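D-alanyl transferase DltD (Enterococcus faecalis, PDB 6O93) probably acts as a membrane-anchored D-alanyl transferase in the D-alanylation of lipoteichoic acid in Gram-positive bacteria. Local coordinates at residues E75-S89 and S117-W130. Residues are numbered along the deposited sequence; the frame is centred on the assembly and turned at random.
With PO4 (phosphate ion), chain F.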
loop_
_atom_site.group_PDB
_atom_site.type_symbol
_atom_site.label_atom_id
_atom_site.label_comp_id
_atom_site.label_asym_id
_atom_site.label_seq_id
_atom_site.Cartn_x
_atom_site.Cartn_y
_atom_site.Cartn_z
ATOM N N GLU A 75 -3.310 4.164 3.771
ATOM C CA GLU A 75 -3.092 4.846 5.042
ATOM C C GLU A 75 -2.921 3.763 6.103
ATOM O O GLU A 75 -2.823 2.572 5.785
ATOM C CB GLU A 75 -4.241 5.802 5.373
ATOM C CG GLU A 75 -5.598 5.132 5.515
ATOM C CD GLU A 75 -6.650 6.068 6.085
ATOM O OE1 GLU A 75 -7.729 5.584 6.493
ATOM O OE2 GLU A 75 -6.392 7.293 6.130
ATOM N N ALA A 76 -2.879 4.177 7.367
ATOM C CA ALA A 76 -2.826 3.219 8.464
ATOM C C ALA A 76 -4.017 2.276 8.383
ATOM O O ALA A 76 -5.170 2.718 8.361
ATOM C CB ALA A 76 -2.816 3.949 9.806
ATOM N N GLY A 77 -3.737 0.976 8.328
ATOM C CA GLY A 77 -4.772 -0.034 8.327
ATOM C C GLY A 77 -5.152 -0.594 6.971
ATOM O O GLY A 77 -6.021 -1.472 6.911
ATOM N N THR A 78 -4.539 -0.122 5.883
ATOM C CA THR A 78 -4.839 -0.623 4.540
ATOM C C THR A 78 -3.767 -1.641 4.161
ATOM O O THR A 78 -2.639 -1.274 3.822
ATOM C CB THR A 78 -4.909 0.516 3.526
ATOM O OG1 THR A 78 -3.665 1.225 3.496
ATOM C CG2 THR A 78 -6.031 1.487 3.878
ATOM N N GLN A 79 -4.127 -2.926 4.210
ATOM C CA GLN A 79 -3.213 -4.008 3.882
ATOM C C GLN A 79 -3.616 -4.640 2.542
ATOM O O GLN A 79 -4.379 -4.046 1.764
ATOM C CB GLN A 79 -3.182 -5.009 5.043
ATOM C CG GLN A 79 -2.779 -4.372 6.371
ATOM C CD GLN A 79 -2.415 -5.387 7.444
ATOM O OE1 GLN A 79 -2.391 -6.595 7.198
ATOM N NE2 GLN A 79 -2.130 -4.897 8.643
ATOM N N SER A 80 -3.100 -5.843 2.274
ATOM C CA SER A 80 -3.158 -6.389 0.921
ATOM C C SER A 80 -4.590 -6.653 0.474
ATOM O O SER A 80 -4.931 -6.430 -0.693
ATOM C CB SER A 80 -2.332 -7.670 0.835
ATOM O OG SER A 80 -0.948 -7.387 0.940
ATOM N N LEU A 81 -5.441 -7.137 1.379
ATOM C CA LEU A 81 -6.808 -7.473 0.990
ATOM C C LEU A 81 -7.563 -6.230 0.537
ATOM O O LEU A 81 -8.228 -6.236 -0.505
ATOM C CB LEU A 81 -7.530 -8.157 2.150
ATOM C CG LEU A 81 -8.885 -8.788 1.821
ATOM C CD1 LEU A 81 -8.739 -9.874 0.765
ATOM C CD2 LEU A 81 -9.516 -9.352 3.075
ATOM N N THR A 82 -7.464 -5.146 1.310
ATOM C CA THR A 82 -8.045 -3.875 0.892
ATOM C C THR A 82 -7.488 -3.440 -0.457
ATOM O O THR A 82 -8.237 -3.032 -1.352
ATOM C CB THR A 82 -7.770 -2.802 1.949
ATOM O OG1 THR A 82 -8.460 -3.125 3.161
ATOM C CG2 THR A 82 -8.221 -1.433 1.456
ATOM N N GLN A 83 -6.164 -3.518 -0.618
ATOM C CA GLN A 83 -5.532 -3.042 -1.843
ATOM C C GLN A 83 -5.904 -3.904 -3.042
ATOM O O GLN A 83 -6.026 -3.387 -4.159
ATOM C CB GLN A 83 -4.014 -3.005 -1.664
ATOM C CG GLN A 83 -3.532 -2.036 -0.591
ATOM C CD GLN A 83 -3.722 -0.582 -0.985
ATOM O OE1 GLN A 83 -4.442 -0.272 -1.931
ATOM N NE2 GLN A 83 -3.067 0.318 -0.259
ATOM N N ALA A 84 -6.086 -5.210 -2.838
ATOM C CA ALA A 84 -6.488 -6.075 -3.942
ATOM C C ALA A 84 -7.803 -5.606 -4.554
ATOM O O ALA A 84 -7.980 -5.650 -5.777
ATOM C CB ALA A 84 -6.600 -7.522 -3.461
ATOM N N MET A 85 -8.734 -5.141 -3.721
ATOM C CA MET A 85 -10.002 -4.637 -4.235
ATOM C C MET A 85 -9.844 -3.252 -4.850
ATOM O O MET A 85 -10.536 -2.927 -5.823
ATOM C CB MET A 85 -11.046 -4.610 -3.117
ATOM C CG MET A 85 -12.465 -4.333 -3.598
ATOM S SD MET A 85 -13.101 -5.605 -4.720
ATOM C CE MET A 85 -13.134 -7.033 -3.635
ATOM N N VAL A 86 -8.944 -2.432 -4.305
ATOM C CA VAL A 86 -8.622 -1.150 -4.926
ATOM C C VAL A 86 -8.092 -1.372 -6.335
ATOM O O VAL A 86 -8.497 -0.695 -7.288
ATOM C CB VAL A 86 -7.608 -0.378 -4.061
ATOM C CG1 VAL A 86 -7.092 0.853 -4.801
ATOM C CG2 VAL A 86 -8.231 0.013 -2.731
ATOM N N ILE A 87 -7.172 -2.328 -6.486
ATOM C CA ILE A 87 -6.594 -2.618 -7.796
ATOM C C ILE A 87 -7.667 -3.134 -8.746
ATOM O O ILE A 87 -7.789 -2.672 -9.886
ATOM C CB ILE A 87 -5.439 -3.626 -7.658
ATOM C CG1 ILE A 87 -4.286 -3.004 -6.869
ATOM C CG2 ILE A 87 -4.970 -4.088 -9.030
ATOM C CD1 ILE A 87 -3.287 -4.014 -6.341
ATOM N N HIS A 88 -8.458 -4.109 -8.290
ATOM C CA HIS A 88 -9.496 -4.674 -9.145
ATOM C C HIS A 88 -10.470 -3.602 -9.615
ATOM O O HIS A 88 -10.912 -3.616 -10.770
ATOM C CB HIS A 88 -10.244 -5.783 -8.402
ATOM C CG HIS A 88 -11.330 -6.419 -9.213
ATOM N ND1 HIS A 88 -11.111 -7.517 -10.019
ATOM C CD2 HIS A 88 -12.638 -6.102 -9.356
ATOM C CE1 HIS A 88 -12.240 -7.853 -10.616
ATOM N NE2 HIS A 88 -13.182 -7.011 -10.231
ATOM N N SER A 89 -10.814 -2.657 -8.737
ATOM C CA SER A 89 -11.794 -1.635 -9.083
ATOM C C SER A 89 -11.279 -0.668 -10.138
ATOM O O SER A 89 -12.082 0.036 -10.757
ATOM C CB SER A 89 -12.211 -0.857 -7.834
ATOM O OG SER A 89 -11.144 -0.069 -7.343
ATOM N N SER A 117 -9.353 -2.740 11.061
ATOM C CA SER A 117 -8.549 -2.120 10.012
ATOM C C SER A 117 -9.160 -2.376 8.642
ATOM O O SER A 117 -9.281 -1.459 7.822
ATOM C CB SER A 117 -7.113 -2.635 10.071
ATOM O OG SER A 117 -6.447 -2.122 11.210
ATOM N N PHE A 118 -9.552 -3.623 8.374
ATOM C CA PHE A 118 -10.255 -3.908 7.130
ATOM C C PHE A 118 -11.600 -3.194 7.092
ATOM O O PHE A 118 -11.971 -2.610 6.069
ATOM C CB PHE A 118 -10.450 -5.413 6.959
ATOM C CG PHE A 118 -11.224 -5.774 5.729
ATOM C CD1 PHE A 118 -10.572 -5.983 4.526
ATOM C CD2 PHE A 118 -12.605 -5.881 5.767
ATOM C CE1 PHE A 118 -11.285 -6.301 3.382
ATOM C CE2 PHE A 118 -13.321 -6.199 4.633
ATOM C CZ PHE A 118 -12.660 -6.411 3.438
ATOM N N GLY A 119 -12.341 -3.228 8.202
ATOM C CA GLY A 119 -13.660 -2.619 8.222
ATOM C C GLY A 119 -13.619 -1.117 8.013
ATOM O O GLY A 119 -14.505 -0.548 7.367
ATOM N N ALA A 120 -12.594 -0.452 8.553
ATOM C CA ALA A 120 -12.493 0.994 8.407
ATOM C C ALA A 120 -12.281 1.413 6.959
ATOM O O ALA A 120 -12.618 2.544 6.602
ATOM C CB ALA A 120 -11.354 1.538 9.271
ATOM N N HIS A 121 -11.744 0.528 6.120
ATOM C CA HIS A 121 -11.447 0.855 4.730
ATOM C C HIS A 121 -12.265 0.031 3.744
ATOM O O HIS A 121 -12.004 0.087 2.535
ATOM C CB HIS A 121 -9.951 0.667 4.466
ATOM C CG HIS A 121 -9.087 1.453 5.397
ATOM N ND1 HIS A 121 -8.508 0.902 6.521
ATOM C CD2 HIS A 121 -8.734 2.760 5.396
ATOM C CE1 HIS A 121 -7.821 1.831 7.160
ATOM N NE2 HIS A 121 -7.942 2.968 6.498
ATOM N N TYR A 122 -13.248 -0.724 4.223
ATOM C CA TYR A 122 -14.069 -1.538 3.341
ATOM C C TYR A 122 -14.868 -0.656 2.391
ATOM O O TYR A 122 -15.557 0.277 2.817
ATOM C CB TYR A 122 -15.002 -2.415 4.174
ATOM C CG TYR A 122 -16.104 -3.084 3.387
ATOM C CD1 TYR A 122 -15.835 -4.156 2.546
ATOM C CD2 TYR A 122 -17.418 -2.652 3.499
ATOM C CE1 TYR A 122 -16.842 -4.773 1.831
ATOM C CE2 TYR A 122 -18.432 -3.262 2.791
ATOM C CZ TYR A 122 -18.140 -4.323 1.960
ATOM O OH TYR A 122 -19.146 -4.934 1.252
ATOM N N SER A 123 -14.773 -0.954 1.097
ATOM C CA SER A 123 -15.487 -0.221 0.056
ATOM C C SER A 123 -16.637 -1.083 -0.449
ATOM O O SER A 123 -16.415 -2.072 -1.157
ATOM C CB SER A 123 -14.547 0.158 -1.087
ATOM O OG SER A 123 -15.258 0.784 -2.144
ATOM N N GLN A 124 -17.864 -0.711 -0.087
ATOM C CA GLN A 124 -19.025 -1.417 -0.617
ATOM C C GLN A 124 -19.158 -1.194 -2.118
ATOM O O GLN A 124 -19.544 -2.109 -2.857
ATOM C CB GLN A 124 -20.290 -0.969 0.110
ATOM C CG GLN A 124 -21.508 -1.822 -0.206
ATOM C CD GLN A 124 -22.734 -1.401 0.582
ATOM O OE1 GLN A 124 -23.327 -0.353 0.323
ATOM N NE2 GLN A 124 -23.120 -2.219 1.552
ATOM N N LEU A 125 -18.840 0.016 -2.585
ATOM C CA LEU A 125 -18.826 0.299 -4.017
ATOM C C LEU A 125 -17.978 -0.718 -4.771
ATOM O O LEU A 125 -18.459 -1.408 -5.676
ATOM C CB LEU A 125 -18.297 1.718 -4.255
ATOM C CG LEU A 125 -18.015 2.114 -5.710
ATOM C CD1 LEU A 125 -19.299 2.110 -6.528
ATOM C CD2 LEU A 125 -17.337 3.475 -5.776
ATOM N N GLN A 126 -16.699 -0.821 -4.407
ATOM C CA GLN A 126 -15.781 -1.686 -5.143
ATOM C C GLN A 126 -16.151 -3.158 -4.984
ATOM O O GLN A 126 -16.043 -3.938 -5.939
ATOM C CB GLN A 126 -14.348 -1.430 -4.675
ATOM C CG GLN A 126 -13.888 0.006 -4.890
ATOM C CD GLN A 126 -12.561 0.317 -4.214
ATOM O OE1 GLN A 126 -11.960 -0.543 -3.571
ATOM N NE2 GLN A 126 -12.106 1.557 -4.353
ATOM N N THR A 127 -16.599 -3.556 -3.793
ATOM C CA THR A 127 -16.985 -4.946 -3.574
ATOM C C THR A 127 -18.227 -5.306 -4.382
ATOM O O THR A 127 -18.273 -6.355 -5.034
ATOM C CB THR A 127 -17.219 -5.193 -2.083
ATOM O OG1 THR A 127 -16.036 -4.850 -1.354
ATOM C CG2 THR A 127 -17.562 -6.652 -1.819
ATOM N N TYR A 128 -19.247 -4.446 -4.353
ATOM C CA TYR A 128 -20.453 -4.695 -5.140
ATOM C C TYR A 128 -20.157 -4.656 -6.637
ATOM O O TYR A 128 -20.685 -5.474 -7.402
ATOM C CB TYR A 128 -21.533 -3.670 -4.792
ATOM C CG TYR A 128 -22.341 -3.985 -3.547
ATOM C CD1 TYR A 128 -21.888 -4.893 -2.597
ATOM C CD2 TYR A 128 -23.572 -3.379 -3.334
ATOM C CE1 TYR A 128 -22.638 -5.178 -1.467
ATOM C CE2 TYR A 128 -24.326 -3.656 -2.213
ATOM C CZ TYR A 128 -23.857 -4.555 -1.283
ATOM O OH TYR A 128 -24.615 -4.827 -0.169
ATOM N N GLN A 129 -19.330 -3.704 -7.074
ATOM C CA GLN A 129 -18.949 -3.644 -8.482
ATOM C C GLN A 129 -18.272 -4.938 -8.918
ATOM O O GLN A 129 -18.551 -5.460 -10.004
ATOM C CB GLN A 129 -18.023 -2.451 -8.718
ATOM C CG GLN A 129 -17.578 -2.278 -10.162
ATOM C CD GLN A 129 -16.419 -1.313 -10.298
ATOM O OE1 GLN A 129 -15.501 -1.307 -9.474
ATOM N NE2 GLN A 129 -16.456 -0.487 -11.336
ATOM N N TRP A 130 -17.377 -5.465 -8.082
ATOM C CA TRP A 130 -16.682 -6.706 -8.408
ATOM C C TRP A 130 -17.667 -7.847 -8.635
ATOM O O TRP A 130 -17.553 -8.597 -9.611
ATOM C CB TRP A 130 -15.686 -7.032 -7.290
ATOM C CG TRP A 130 -15.283 -8.474 -7.175
ATOM C CD1 TRP A 130 -14.679 -9.240 -8.132
ATOM C CD2 TRP A 130 -15.427 -9.314 -6.021
ATOM N NE1 TRP A 130 -14.448 -10.507 -7.646
ATOM C CE2 TRP A 130 -14.899 -10.578 -6.354
ATOM C CE3 TRP A 130 -15.958 -9.121 -4.741
ATOM C CZ2 TRP A 130 -14.887 -11.644 -5.452
ATOM C CZ3 TRP A 130 -15.945 -10.181 -3.848
ATOM C CH2 TRP A 130 -15.412 -11.426 -4.208
HETATM P P PO4 F . 0.155 0.288 8.989
HETATM O O1 PO4 F . -1.019 -0.377 8.309
HETATM O O2 PO4 F . 1.302 -0.691 9.079
HETATM O O3 PO4 F . -0.244 0.726 10.379
HETATM O O4 PO4 F . 0.586 1.497 8.195
HETATM O O HOH W 1 -10.864 -1.593 -1.217
HETATM O O HOH W 2 -10.958 -2.691 3.221
HETATM O O HOH W 3 -15.490 -8.156 -11.460
#
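The carboxylate of E75 meets the imidazole of H121 in a short hydrogen bond, NE2 to OE1 at 2.6 Å, bent to 140° at the proton. OE1 lies close to the ring plane and receives the N-H on its anti lone pair, while the carboxylate plane stands nearly perpendicular to the ring. The other ring nitrogen, ND1, donates back to S117 O one helical turn earlier at 2.8 Å, and two bonds on different edges thus fix the rotation of the imidazole. T78 CG2 sits over one face, 3.4 Å from the ring centroid and almost on its normal, a CH-pi contact; A120 CB, from the same segment as H121, lies toward the rim of the opposite face. G77 lies against S117 and H121 in the type II turn from E75 to T78, and its N-H donates to a phosphate, probably from the crystallisation liquor, that is also hydrogen-bonded to S47 OG. S47, H349 and D346 are arranged in a way consistent with a Ser-His-Asp triad, as in SGNH hydrolases, and the turn, which follows strand 69-73 of the parallel sheet, probably borders that site. Helix 80-89 then packs against both helices of 117-130, crossing 124-130 at 63°. L81 CD2 presses obliquely on F118 CE1 at 3.5 Å. Farther along, M85 CG, anti to the backbone N (chi1 -170°), slides past Q126 CB, and the bends beyond it bring CE obliquely against W130, 3.7 Å from CE3. W130 also turns the edge of its five-membered ring to the face of H88, a T-shaped pair; outside partners D141 and Q282 hold W130 NE1 and H88 ND1. Buried Q126 reaches along S89 with its amide: NE2 bonds to the carbonyls of L25 and G27, and OE1 accepts from a water that also donates to T82 O.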